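PDB 1WZN: SAM-dependent methyltransferase from Pyrococcus horikoshii, which probably transfers a methyl group from S-adenosylmethionine to an acceptor not yet identified, and is seen here with the product S-adenosyl-L-homocysteine bound. Local coordinates for residues Y2-Y5 with T6-E10; E21-K24 with A25-F29; G68-H72 with E73-R77. All blocks are in the same frame, centred on the assembly; numbering follows the deposited sequence.

Interaction 1: Y2-Y5 with T6-E10. With SAH (S-adenosyl-L-homocysteine), chain F.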
ATOM      1  N   TYR A   2       6.742  25.987  15.869  1.00 25.39           N
ATOM      2  CA  TYR A   2       5.919  27.179  15.687  1.00 22.49           C
ATOM      3  C   TYR A   2       6.168  27.956  14.395  1.00 22.30           C
ATOM      4  O   TYR A   2       5.670  29.074  14.249  1.00 21.08           O
ATOM      5  CB  TYR A   2       6.081  28.134  16.874  1.00 21.51           C
ATOM      6  CG  TYR A   2       5.845  27.506  18.232  1.00 19.58           C
ATOM      7  CD1 TYR A   2       4.739  26.686  18.465  1.00 20.48           C
ATOM      8  CD2 TYR A   2       6.707  27.772  19.295  1.00 23.53           C
ATOM      9  CE1 TYR A   2       4.494  26.151  19.732  1.00 21.65           C
ATOM     10  CE2 TYR A   2       6.474  27.243  20.565  1.00 24.91           C
ATOM     11  CZ  TYR A   2       5.366  26.437  20.776  1.00 24.64           C
ATOM     12  OH  TYR A   2       5.125  25.935  22.034  1.00 25.97           O
ATOM     13  N   GLU A   3       6.923  27.381  13.458  1.00 21.46           N
ATOM     14  CA  GLU A   3       7.193  28.061  12.186  1.00 22.42           C
ATOM     15  C   GLU A   3       5.897  28.482  11.497  1.00 20.85           C
ATOM     16  O   GLU A   3       5.847  29.502  10.807  1.00 20.78           O
ATOM     17  CB  GLU A   3       7.953  27.148  11.218  1.00 25.10           C
ATOM     18  CG  GLU A   3       9.339  26.730  11.649  1.00 29.31           C
ATOM     19  CD  GLU A   3       9.336  25.777  12.830  1.00 31.01           C
ATOM     20  OE1 GLU A   3       8.347  25.018  13.017  1.00 30.77           O
ATOM     21  OE2 GLU A   3      10.345  25.780  13.559  1.00 33.43           O
ATOM     22  N   LEU A   4       4.859  27.674  11.669  1.00 20.95           N
ATOM     23  CA  LEU A   4       3.563  27.939  11.054  1.00 21.97           C
ATOM     24  C   LEU A   4       2.864  29.170  11.627  1.00 22.38           C
ATOM     25  O   LEU A   4       2.054  29.805  10.950  1.00 22.81           O
ATOM     26  CB  LEU A   4       2.663  26.714  11.228  1.00 23.95           C
ATOM     27  CG  LEU A   4       1.278  26.706  10.583  1.00 23.77           C
ATOM     28  CD1 LEU A   4       1.411  26.790   9.065  1.00 25.67           C
ATOM     29  CD2 LEU A   4       0.549  25.429  10.983  1.00 24.54           C
ATOM     30  N   TYR A   5       3.200  29.517  12.868  1.00 20.80           N
ATOM     31  CA  TYR A   5       2.567  30.639  13.559  1.00 20.06           C
ATOM     32  C   TYR A   5       3.383  31.918  13.615  1.00 20.73           C
ATOM     33  O   TYR A   5       2.934  32.932  14.159  1.00 21.17           O
ATOM     34  CB  TYR A   5       2.205  30.191  14.972  1.00 19.88           C
ATOM     35  CG  TYR A   5       1.549  28.835  14.959  1.00 20.54           C
ATOM     36  CD1 TYR A   5       0.485  28.577  14.100  1.00 19.73           C
ATOM     37  CD2 TYR A   5       2.006  27.801  15.774  1.00 19.10           C
ATOM     38  CE1 TYR A   5      -0.108  27.331  14.045  1.00 20.36           C
ATOM     39  CE2 TYR A   5       1.415  26.542  15.727  1.00 19.55           C
ATOM     40  CZ  TYR A   5       0.360  26.318  14.857  1.00 19.70           C
ATOM     41  OH  TYR A   5      -0.228  25.081  14.768  1.00 22.20           O
ATOM     42  N   THR A   6       4.581  31.870  13.052  1.00 19.80           N
ATOM     43  CA  THR A   6       5.443  33.039  13.017  1.00 21.15           C
ATOM     44  C   THR A   6       5.761  33.434  11.576  1.00 21.52           C
ATOM     45  O   THR A   6       5.159  34.329  10.999  1.00 20.11           O
ATOM     46  CB  THR A   6       6.724  32.731  13.801  1.00 21.56           C
ATOM     47  OG1 THR A   6       7.295  31.505  13.330  1.00 22.45           O
ATOM     48  CG2 THR A   6       6.401  32.585  15.289  1.00 23.16           C
ATOM     49  N   LEU A   7       6.753  32.747  10.989  1.00 21.98           N
ATOM     50  CA  LEU A   7       7.133  33.097   9.626  1.00 21.50           C
ATOM     51  C   LEU A   7       6.007  32.838   8.609  1.00 20.17           C
ATOM     52  O   LEU A   7       5.910  33.499   7.584  1.00 21.17           O
ATOM     53  CB  LEU A   7       8.412  32.341   9.253  1.00 24.97           C
ATOM     54  CG  LEU A   7       9.620  32.816  10.071  1.00 28.88           C
ATOM     55  CD1 LEU A   7      10.537  31.669  10.496  1.00 32.29           C
ATOM     56  CD2 LEU A   7      10.501  33.819   9.320  1.00 32.23           C
ATOM     57  N   LEU A   8       5.147  31.825   8.899  1.00 19.78           N
ATOM     58  CA  LEU A   8       4.075  31.484   7.948  1.00 17.57           C
ATOM     59  C   LEU A   8       2.721  32.046   8.390  1.00 17.19           C
ATOM     60  O   LEU A   8       1.675  31.777   7.812  1.00 16.69           O
ATOM     61  CB  LEU A   8       3.969  29.952   7.824  1.00 17.85           C
ATOM     62  CG  LEU A   8       5.117  29.334   7.017  1.00 18.02           C
ATOM     63  CD1 LEU A   8       5.125  27.809   7.106  1.00 17.95           C
ATOM     64  CD2 LEU A   8       5.045  29.676   5.524  1.00 19.77           C
ATOM     65  N   ALA A   9       2.684  32.866   9.437  1.00 16.98           N
ATOM     66  CA  ALA A   9       1.411  33.394   9.933  1.00 16.64           C
ATOM     67  C   ALA A   9       0.516  34.028   8.866  1.00 15.81           C
ATOM     68  O   ALA A   9      -0.677  33.748   8.817  1.00 16.31           O
ATOM     69  CB  ALA A   9       1.663  34.395  11.070  1.00 16.08           C
ATOM     70  N   GLU A  10       1.082  34.885   8.021  1.00 17.78           N
ATOM     71  CA  GLU A  10       0.294  35.539   6.980  1.00 18.05           C
ATOM     72  C   GLU A  10      -0.254  34.561   5.932  1.00 20.73           C
ATOM     73  O   GLU A  10      -1.089  34.938   5.107  1.00 21.21           O
ATOM     74  CB  GLU A  10       1.122  36.626   6.275  1.00 20.13           C
ATOM     75  CG  GLU A  10       1.516  37.825   7.135  1.00 19.34           C
ATOM     76  CD  GLU A  10       0.321  38.596   7.684  1.00 19.49           C
ATOM     77  OE1 GLU A  10      -0.774  38.528   7.087  1.00 21.21           O
ATOM     78  OE2 GLU A  10       0.486  39.282   8.712  1.00 22.53           O
TER
HETATM   79  N   SAH F1001      -7.703  28.245  17.291  1.00 16.53           N
HETATM   80  CA  SAH F1001      -7.146  28.641  15.928  1.00 16.95           C
HETATM   81  CB  SAH F1001      -5.706  28.296  15.667  1.00 18.90           C
HETATM   82  CG  SAH F1001      -5.225  26.854  15.670  1.00 17.92           C
HETATM   83  SD  SAH F1001      -3.397  26.928  15.400  1.00 17.57           S
HETATM   84  C   SAH F1001      -8.112  27.976  14.847  1.00 18.08           C
HETATM   85  O   SAH F1001      -9.086  27.294  15.220  1.00 17.25           O
HETATM   86  OXT SAH F1001      -7.815  28.212  13.610  1.00 20.54           O
HETATM   87  C5' SAH F1001      -2.711  26.578  16.973  1.00 16.16           C
HETATM   88  C4' SAH F1001      -2.446  27.925  17.806  1.00 15.87           C
HETATM   89  O4' SAH F1001      -1.864  27.436  19.019  1.00 17.24           O
HETATM   90  C3' SAH F1001      -1.405  28.863  17.239  1.00 17.57           C
HETATM   91  O3' SAH F1001      -1.983  30.136  16.949  1.00 16.94           O
HETATM   92  C2' SAH F1001      -0.290  28.883  18.365  1.00 15.43           C
HETATM   93  O2' SAH F1001       0.381  30.133  18.442  1.00 18.24           O
HETATM   94  C1' SAH F1001      -1.087  28.523  19.606  1.00 15.89           C
HETATM   95  N9  SAH F1001      -0.417  28.043  20.667  1.00 17.41           N
HETATM   96  C8  SAH F1001       0.402  26.936  20.846  1.00 17.36           C
HETATM   97  N7  SAH F1001       0.880  26.787  22.038  1.00 17.55           N
HETATM   98  C5  SAH F1001       0.351  27.888  22.766  1.00 17.74           C
HETATM   99  C6  SAH F1001       0.511  28.277  24.138  1.00 17.62           C
HETATM  100  N6  SAH F1001       1.254  27.600  25.024  1.00 17.64           N
HETATM  101  N1  SAH F1001      -0.168  29.424  24.497  1.00 15.44           N
HETATM  102  C2  SAH F1001      -0.934  30.143  23.626  1.00 17.18           C
HETATM  103  N3  SAH F1001      -1.111  29.798  22.302  1.00 16.44           N
HETATM  104  C4  SAH F1001      -0.442  28.668  21.944  1.00 16.93           C
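Glu3 O accepts a hydrogen bond from the backbone N-H five residues on: Leu8 N lies 3.1 Å from Glu3 O, so the chain closes a pi-turn before it reaches helix 12-15. A type I turn from Thr6 to Ala9 is nested in this loop. Thr6 folds its hydroxyl back over the turn, with OG1 lodged between its own backbone N and carbonyl carbon (chi1 52°) and Thr6 OG1 3.1 Å from Tyr2 O. That bond is plausible but not settled, since the hydroxyl could also turn to a different acceptor; Tyr2 O also takes Tyr5 N at 2.9 Å. Leu8 turns back toward the first residues, and its CB comes to 4.3 Å from Leu4 CD1. Both leucines go on to pack against Val203 of strand 198-208.

This N-terminal coil lies against the cofactor site of a Rossmann-like methyltransferase, probably as a lid, and Tyr5 is its working surface. The ribose of S-adenosyl-L-homocysteine leans over one face of the Tyr5 ring by its C2'-C3' side, C3' 3.5 Å above the plane and over its centre, while Leu4 CB backs the opposite face toward the rim. Further out on the ring, Tyr5 CE1 is 3.6 Å from the cofactor sulfur SD. The Tyr2 ring brings CD1 in at the edge of Tyr5, in its plane. At the far end, the Tyr5 hydroxyl bonds to that of Tyr118, which helps set how the ring sits. Behind the turn, Ala9 CB rests 3.6 Å from Tyr5 O, and Leu7 reaches outward to Pro194 of a second subunit.

Interaction 2: E21-K24 with A25-F29; sequences ERVK and AEIDF
Arg22 reaches forward over one helical turn to Glu26. Its CG sits between the backbone N and the carbonyl carbon (chi1 60°), and from there the chain runs extended to NE, which carries the guanidinium out beside the carboxylate. Arg22 NH1 and Glu26 OE1 form a salt bridge of 2.6 Å, but the N-H points well off the oxygen (117°), so as a hydrogen bond it is weak; the planes are 43° apart. A water accepts from Arg22 NH2 and donates to Glu26 OE1, bracing the pair. Glu26 is shared further, with Arg242 on OE1 and Arg19 on OE2, so several positive groups surround a buried acid. The carbonyl of Arg22, the N-cap residue, takes Glu26 N at 3.3 Å.

Val23 comes next: its O accepts Ile27 N at 2.9 Å, and the two side chains lie side by side, Val23 CG2 4.2 Å from Ile27 CG1, both turned onto helix 54-61. Lys24 O accepts Asp28 N at 3.1 Å. Its amine pairs with Glu58 of helix 54-61, and Asp28 OD1 with Arg62 just beyond that helix. This is the N-terminal part of an amphipathic helix, 23-36, leading into strand 44-48 of the Rossmann-like methyltransferase fold.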
ATOM      1  N   GLU A  21     -13.915  27.600   5.435  1.00 34.40           N
ATOM      2  CA  GLU A  21     -15.149  27.457   4.674  1.00 36.69           C
ATOM      3  C   GLU A  21     -16.260  26.773   5.478  1.00 36.74           C
ATOM      4  O   GLU A  21     -17.437  26.852   5.153  1.00 38.45           O
ATOM      5  CB  GLU A  21     -14.843  26.658   3.402  1.00 37.67           C
ATOM      6  CG  GLU A  21     -14.790  27.546   2.156  1.00 41.06           C
ATOM      7  CD  GLU A  21     -13.950  26.876   1.093  1.00 42.60           C
ATOM      8  OE1 GLU A  21     -14.092  25.677   0.902  1.00 44.53           O
ATOM      9  OE2 GLU A  21     -13.159  27.569   0.452  1.00 43.20           O
ATOM     10  N   ARG A  22     -15.852  26.052   6.543  1.00 35.37           N
ATOM     11  CA  ARG A  22     -16.848  25.334   7.335  1.00 35.78           C
ATOM     12  C   ARG A  22     -16.896  25.797   8.795  1.00 33.74           C
ATOM     13  O   ARG A  22     -17.422  25.125   9.672  1.00 31.90           O
ATOM     14  CB  ARG A  22     -16.556  23.830   7.244  1.00 39.38           C
ATOM     15  CG  ARG A  22     -15.169  23.444   7.760  1.00 43.80           C
ATOM     16  CD  ARG A  22     -14.985  21.919   7.804  1.00 46.70           C
ATOM     17  NE  ARG A  22     -13.574  21.565   7.982  1.00 49.12           N
ATOM     18  CZ  ARG A  22     -13.013  21.869   9.166  1.00 50.47           C
ATOM     19  NH1 ARG A  22     -13.725  22.485  10.093  1.00 50.16           N
ATOM     20  NH2 ARG A  22     -11.785  21.426   9.446  1.00 49.29           N
ATOM     21  N   VAL A  23     -16.353  26.974   9.085  1.00 30.48           N
ATOM     22  CA  VAL A  23     -16.375  27.473  10.454  1.00 27.84           C
ATOM     23  C   VAL A  23     -17.805  27.715  10.933  1.00 24.42           C
ATOM     24  O   VAL A  23     -18.105  27.571  12.119  1.00 24.89           O
ATOM     25  CB  VAL A  23     -15.559  28.791  10.589  1.00 26.66           C
ATOM     26  CG1 VAL A  23     -16.215  29.910   9.788  1.00 26.40           C
ATOM     27  CG2 VAL A  23     -15.439  29.174  12.051  1.00 25.73           C
ATOM     28  N   LYS A  24     -18.694  28.071  10.012  1.00 23.94           N
ATOM     29  CA  LYS A  24     -20.080  28.337  10.389  1.00 24.41           C
ATOM     30  C   LYS A  24     -20.785  27.088  10.902  1.00 22.50           C
ATOM     31  O   LYS A  24     -21.552  27.155  11.856  1.00 22.18           O
ATOM     32  CB  LYS A  24     -20.842  28.957   9.213  1.00 26.07           C
ATOM     33  CG  LYS A  24     -20.287  30.323   8.815  1.00 28.73           C
ATOM     34  CD  LYS A  24     -21.162  31.041   7.800  1.00 30.41           C
ATOM     35  CE  LYS A  24     -20.542  32.379   7.398  1.00 31.20           C
ATOM     36  NZ  LYS A  24     -20.338  33.300   8.557  1.00 28.93           N
ATOM     37  N   ALA A  25     -20.514  25.945  10.281  1.00 22.27           N
ATOM     38  CA  ALA A  25     -21.122  24.697  10.726  1.00 22.19           C
ATOM     39  C   ALA A  25     -20.564  24.330  12.098  1.00 21.33           C
ATOM     40  O   ALA A  25     -21.281  23.807  12.950  1.00 20.50           O
ATOM     41  CB  ALA A  25     -20.826  23.571   9.721  1.00 24.37           C
ATOM     42  N   GLU A  26     -19.279  24.605  12.311  1.00 20.70           N
ATOM     43  CA  GLU A  26     -18.661  24.287  13.590  1.00 21.58           C
ATOM     44  C   GLU A  26     -19.204  25.149  14.718  1.00 19.66           C
ATOM     45  O   GLU A  26     -19.456  24.653  15.808  1.00 19.07           O
ATOM     46  CB  GLU A  26     -17.136  24.430  13.507  1.00 26.59           C
ATOM     47  CG  GLU A  26     -16.459  23.222  12.875  1.00 33.57           C
ATOM     48  CD  GLU A  26     -14.957  23.231  13.035  1.00 37.13           C
ATOM     49  OE1 GLU A  26     -14.317  22.250  12.603  1.00 39.97           O
ATOM     50  OE2 GLU A  26     -14.410  24.211  13.588  1.00 39.74           O
ATOM     51  N   ILE A  27     -19.407  26.438  14.468  1.00 17.63           N
ATOM     52  CA  ILE A  27     -19.929  27.284  15.533  1.00 18.48           C
ATOM     53  C   ILE A  27     -21.408  26.991  15.788  1.00 17.58           C
ATOM     54  O   ILE A  27     -21.909  27.220  16.887  1.00 18.80           O
ATOM     55  CB  ILE A  27     -19.664  28.774  15.228  1.00 18.48           C
ATOM     56  CG1 ILE A  27     -18.148  29.005  15.199  1.00 16.01           C
ATOM     57  CG2 ILE A  27     -20.296  29.663  16.294  1.00 19.31           C
ATOM     58  CD1 ILE A  27     -17.403  28.453  16.424  1.00 17.91           C
ATOM     59  N   ASP A  28     -22.104  26.464  14.783  1.00 19.51           N
ATOM     60  CA  ASP A  28     -23.508  26.082  14.972  1.00 19.99           C
ATOM     61  C   ASP A  28     -23.507  24.991  16.042  1.00 20.72           C
ATOM     62  O   ASP A  28     -24.341  24.985  16.942  1.00 20.14           O
ATOM     63  CB  ASP A  28     -24.116  25.481  13.696  1.00 21.31           C
ATOM     64  CG  ASP A  28     -24.511  26.525  12.673  1.00 23.82           C
ATOM     65  OD1 ASP A  28     -24.494  27.729  12.999  1.00 23.24           O
ATOM     66  OD2 ASP A  28     -24.857  26.125  11.537  1.00 21.90           O
ATOM     67  N   PHE A  29     -22.566  24.054  15.919  1.00 20.16           N
ATOM     68  CA  PHE A  29     -22.444  22.955  16.876  1.00 18.99           C
ATOM     69  C   PHE A  29     -22.056  23.497  18.246  1.00 18.48           C
ATOM     70  O   PHE A  29     -22.594  23.067  19.266  1.00 18.84           O
ATOM     71  CB  PHE A  29     -21.395  21.939  16.400  1.00 18.30           C
ATOM     72  CG  PHE A  29     -21.191  20.786  17.351  1.00 18.97           C
ATOM     73  CD1 PHE A  29     -22.275  20.040  17.805  1.00 20.29           C
ATOM     74  CD2 PHE A  29     -19.914  20.445  17.790  1.00 17.78           C
ATOM     75  CE1 PHE A  29     -22.090  18.965  18.688  1.00 21.74           C
ATOM     76  CE2 PHE A  29     -19.716  19.373  18.672  1.00 19.98           C
ATOM     77  CZ  PHE A  29     -20.806  18.635  19.121  1.00 20.06           C
TER
HETATM   78  O   HOH W   1     -11.439  22.419  12.064  1.00 34.82           O

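Interaction 3: G68-H72 with E73-R77; sequences GLDLH and EEMLR. With SAH (S-adenosyl-L-homocysteine), chain F; SO4 (sulfate ion), chain D.
The CD2 methyl of Leu76 rests on Asp70 CB, 3.5 Å away, and this packs the end of strand 65-70 against the first turn of helix 73-85. The aspartate CG stands anti to its main-chain nitrogen (chi1 -160°), which sends the carboxylate away from the leucine and up to the cofactor ribose. There it takes both hydroxyls: SAH O3' donates to Asp70 OD2 at 2.6 Å and SAH O2' to Asp70 OD1 at 2.7 Å. On its anti side, OD1 also accepts His72 N at 2.9 Å, closing an Asx turn, while Gly51 N binds OD2.

His72 comes at the sugar edge on. Its ND1 points at SAH O2' in the ring plane, 2.8 Å away and almost straight (174°), with Leu71 CG over one face and the Tyr2 ring meeting it at about 60°. Glu74 bends back at chi2 until its OE1 is 3.6 Å from His72 CB. Met75 CB leans toward the strand end, but the chain then curls away, so its CE methyl lies 3.6 Å from SAH O3'. Behind all this, His72 serves as N-cap residue, its O accepting Leu76 N within the carbonyl plane. Arg77 points outward, extended, and offers NE and NH2 to one sulfate oxygen, O3; the ion, probably from the crystallisation liquor, is also held by Arg81.

An acid at the end of the second strand of a Rossmann-like methyltransferase is the classic ribose binder. Here O2' acts as donor to Asp70 and acceptor from His72, which is consistent with an imidazole protonated at ND1, whatever the state of NE2.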
ATOM      1  N   GLY A  68      -9.629  36.695  22.904  1.00 15.08           N
ATOM      2  CA  GLY A  68      -8.783  35.687  22.277  1.00 15.38           C
ATOM      3  C   GLY A  68      -7.363  35.800  22.791  1.00 15.26           C
ATOM      4  O   GLY A  68      -6.842  36.903  22.918  1.00 16.95           O
ATOM      5  N   LEU A  69      -6.739  34.666  23.097  1.00 13.34           N
ATOM      6  CA  LEU A  69      -5.374  34.658  23.608  1.00 13.66           C
ATOM      7  C   LEU A  69      -4.479  33.766  22.754  1.00 13.86           C
ATOM      8  O   LEU A  69      -4.852  32.646  22.415  1.00 15.03           O
ATOM      9  CB  LEU A  69      -5.359  34.136  25.051  1.00 13.54           C
ATOM     10  CG  LEU A  69      -3.989  33.919  25.698  1.00 16.38           C
ATOM     11  CD1 LEU A  69      -3.385  35.255  26.102  1.00 17.55           C
ATOM     12  CD2 LEU A  69      -4.144  33.029  26.914  1.00 18.45           C
ATOM     13  N   ASP A  70      -3.301  34.262  22.396  1.00 14.29           N
ATOM     14  CA  ASP A  70      -2.377  33.447  21.623  1.00 15.28           C
ATOM     15  C   ASP A  70      -0.942  33.783  21.986  1.00 14.41           C
ATOM     16  O   ASP A  70      -0.614  34.918  22.340  1.00 13.92           O
ATOM     17  CB  ASP A  70      -2.615  33.609  20.111  1.00 15.10           C
ATOM     18  CG  ASP A  70      -2.038  32.448  19.305  1.00 14.42           C
ATOM     19  OD1 ASP A  70      -0.829  32.472  19.006  1.00 13.56           O
ATOM     20  OD2 ASP A  70      -2.791  31.499  18.990  1.00 13.60           O
ATOM     21  N   LEU A  71      -0.089  32.771  21.918  1.00 15.04           N
ATOM     22  CA  LEU A  71       1.315  32.927  22.240  1.00 15.81           C
ATOM     23  C   LEU A  71       2.049  33.785  21.213  1.00 17.26           C
ATOM     24  O   LEU A  71       2.986  34.506  21.555  1.00 17.86           O
ATOM     25  CB  LEU A  71       1.983  31.545  22.310  1.00 17.44           C
ATOM     26  CG  LEU A  71       3.460  31.482  22.708  1.00 19.10           C
ATOM     27  CD1 LEU A  71       3.641  32.053  24.111  1.00 21.73           C
ATOM     28  CD2 LEU A  71       3.931  30.029  22.664  1.00 21.11           C
ATOM     29  N   HIS A  72       1.616  33.720  19.959  1.00 16.41           N
ATOM     30  CA  HIS A  72       2.295  34.454  18.903  1.00 16.10           C
ATOM     31  C   HIS A  72       1.619  35.707  18.362  1.00 16.90           C
ATOM     32  O   HIS A  72       0.512  35.661  17.823  1.00 15.36           O
ATOM     33  CB  HIS A  72       2.609  33.495  17.751  1.00 16.87           C
ATOM     34  CG  HIS A  72       3.508  32.365  18.147  1.00 17.52           C
ATOM     35  ND1 HIS A  72       3.032  31.112  18.468  1.00 19.61           N
ATOM     36  CD2 HIS A  72       4.849  32.318  18.329  1.00 16.78           C
ATOM     37  CE1 HIS A  72       4.044  30.341  18.832  1.00 18.93           C
ATOM     38  NE2 HIS A  72       5.156  31.049  18.756  1.00 17.47           N
ATOM     39  N   GLU A  73       2.326  36.822  18.499  1.00 17.21           N
ATOM     40  CA  GLU A  73       1.858  38.120  18.035  1.00 18.48           C
ATOM     41  C   GLU A  73       1.635  38.103  16.525  1.00 17.54           C
ATOM     42  O   GLU A  73       0.765  38.806  16.009  1.00 15.12           O
ATOM     43  CB  GLU A  73       2.896  39.188  18.395  1.00 21.91           C
ATOM     44  CG  GLU A  73       2.436  40.613  18.165  1.00 27.54           C
ATOM     45  CD  GLU A  73       1.162  40.928  18.922  1.00 28.58           C
ATOM     46  OE1 GLU A  73       1.093  40.626  20.132  1.00 30.43           O
ATOM     47  OE2 GLU A  73       0.230  41.478  18.304  1.00 32.51           O
ATOM     48  N   GLU A  74       2.421  37.299  15.810  1.00 16.52           N
ATOM     49  CA  GLU A  74       2.270  37.226  14.358  1.00 16.89           C
ATOM     50  C   GLU A  74       0.879  36.718  13.968  1.00 17.51           C
ATOM     51  O   GLU A  74       0.316  37.135  12.948  1.00 15.51           O
ATOM     52  CB  GLU A  74       3.350  36.324  13.746  1.00 17.71           C
ATOM     53  CG  GLU A  74       4.776  36.836  13.953  1.00 19.79           C
ATOM     54  CD  GLU A  74       5.448  36.241  15.177  1.00 22.06           C
ATOM     55  OE1 GLU A  74       4.750  35.985  16.186  1.00 20.30           O
ATOM     56  OE2 GLU A  74       6.680  36.036  15.135  1.00 23.34           O
ATOM     57  N   MET A  75       0.327  35.813  14.772  1.00 15.70           N
ATOM     58  CA  MET A  75      -1.010  35.285  14.503  1.00 16.09           C
ATOM     59  C   MET A  75      -2.063  36.321  14.894  1.00 15.60           C
ATOM     60  O   MET A  75      -3.021  36.559  14.151  1.00 16.67           O
ATOM     61  CB  MET A  75      -1.247  33.987  15.285  1.00 15.56           C
ATOM     62  CG  MET A  75      -0.344  32.826  14.866  1.00 16.76           C
ATOM     63  SD  MET A  75      -0.712  32.222  13.199  1.00 16.20           S
ATOM     64  CE  MET A  75      -2.164  31.272  13.509  1.00 12.97           C
ATOM     65  N   LEU A  76      -1.889  36.930  16.066  1.00 15.79           N
ATOM     66  CA  LEU A  76      -2.821  37.948  16.549  1.00 16.38           C
ATOM     67  C   LEU A  76      -2.902  39.130  15.582  1.00 17.85           C
ATOM     68  O   LEU A  76      -3.955  39.759  15.435  1.00 16.27           O
ATOM     69  CB  LEU A  76      -2.390  38.450  17.933  1.00 16.84           C
ATOM     70  CG  LEU A  76      -2.348  37.429  19.076  1.00 15.37           C
ATOM     71  CD1 LEU A  76      -1.842  38.089  20.349  1.00 16.62           C
ATOM     72  CD2 LEU A  76      -3.737  36.846  19.291  1.00 15.77           C
ATOM     73  N   ARG A  77      -1.787  39.435  14.924  1.00 18.89           N
ATOM     74  CA  ARG A  77      -1.762  40.541  13.976  1.00 19.49           C
ATOM     75  C   ARG A  77      -2.821  40.315  12.903  1.00 18.74           C
ATOM     76  O   ARG A  77      -3.544  41.239  12.524  1.00 16.06           O
ATOM     77  CB  ARG A  77      -0.377  40.656  13.331  1.00 21.84           C
ATOM     78  CG  ARG A  77      -0.257  41.802  12.345  1.00 24.78           C
ATOM     79  CD  ARG A  77       1.152  41.917  11.784  1.00 26.53           C
ATOM     80  NE  ARG A  77       1.253  43.036  10.849  1.00 31.94           N
ATOM     81  CZ  ARG A  77       2.376  43.408  10.240  1.00 34.41           C
ATOM     82  NH1 ARG A  77       3.508  42.750  10.466  1.00 33.75           N
ATOM     83  NH2 ARG A  77       2.368  44.440   9.406  1.00 34.08           N
TER
HETATM   84  N   SAH F1001      -7.703  28.245  17.291  1.00 16.53           N
HETATM   85  CA  SAH F1001      -7.146  28.641  15.928  1.00 16.95           C
HETATM   86  CB  SAH F1001      -5.706  28.296  15.667  1.00 18.90           C
HETATM   87  CG  SAH F1001      -5.225  26.854  15.670  1.00 17.92           C
HETATM   88  SD  SAH F1001      -3.397  26.928  15.400  1.00 17.57           S
HETATM   89  C   SAH F1001      -8.112  27.976  14.847  1.00 18.08           C
HETATM   90  O   SAH F1001      -9.086  27.294  15.220  1.00 17.25           O
HETATM   91  OXT SAH F1001      -7.815  28.212  13.610  1.00 20.54           O
HETATM   92  C5' SAH F1001      -2.711  26.578  16.973  1.00 16.16           C
HETATM   93  C4' SAH F1001      -2.446  27.925  17.806  1.00 15.87           C
HETATM   94  O4' SAH F1001      -1.864  27.436  19.019  1.00 17.24           O
HETATM   95  C3' SAH F1001      -1.405  28.863  17.239  1.00 17.57           C
HETATM   96  O3' SAH F1001      -1.983  30.136  16.949  1.00 16.94           O
HETATM   97  C2' SAH F1001      -0.290  28.883  18.365  1.00 15.43           C
HETATM   98  O2' SAH F1001       0.381  30.133  18.442  1.00 18.24           O
HETATM   99  C1' SAH F1001      -1.087  28.523  19.606  1.00 15.89           C
HETATM  100  N9  SAH F1001      -0.417  28.043  20.667  1.00 17.41           N
HETATM  101  C8  SAH F1001       0.402  26.936  20.846  1.00 17.36           C
HETATM  102  N7  SAH F1001       0.880  26.787  22.038  1.00 17.55           N
HETATM  103  C5  SAH F1001       0.351  27.888  22.766  1.00 17.74           C
HETATM  104  C6  SAH F1001       0.511  28.277  24.138  1.00 17.62           C
HETATM  105  N6  SAH F1001       1.254  27.600  25.024  1.00 17.64           N
HETATM  106  N1  SAH F1001      -0.168  29.424  24.497  1.00 15.44           N
HETATM  107  C2  SAH F1001      -0.934  30.143  23.626  1.00 17.18           C
HETATM  108  N3  SAH F1001      -1.111  29.798  22.302  1.00 16.44           N
HETATM  109  C4  SAH F1001      -0.442  28.668  21.944  1.00 16.93           C
HETATM  110  S   SO4 D1004      -1.709  45.222   9.772  1.00 48.91           S
HETATM  111  O1  SO4 D1004      -1.453  44.952  11.200  1.00 48.72           O
HETATM  112  O2  SO4 D1004      -3.129  44.963   9.460  1.00 48.59           O
HETATM  113  O3  SO4 D1004      -0.852  44.349   8.949  1.00 49.61           O
HETATM  114  O4  SO4 D1004      -1.397  46.636   9.485  1.00 50.39           O

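Interactions 1 and 3 close on the same S-adenosyl-L-homocysteine from two sides, one by ring packing and the other by hydrogen bonds. Their centres are 11 Å apart and they touch directly: Tyr2 CG lies 3.4 Å from His72 CE1, and Thr6 CG2 the same distance from His72 CD2. Interaction 2 stands apart, with nearest atoms about 13 Å from either of the others, and packs helix 23-36 on helix 54-61 through Val23 and Ile27 and a Lys24-Glu58 ion pair, with further ion pairs around Glu26. All three are partly buried. Charge dominates 21-29, the 2-10 loop combines backbone turn bonds with apolar and aromatic surfaces, and 68-77 mixes a buried strand end with an exposed arginine.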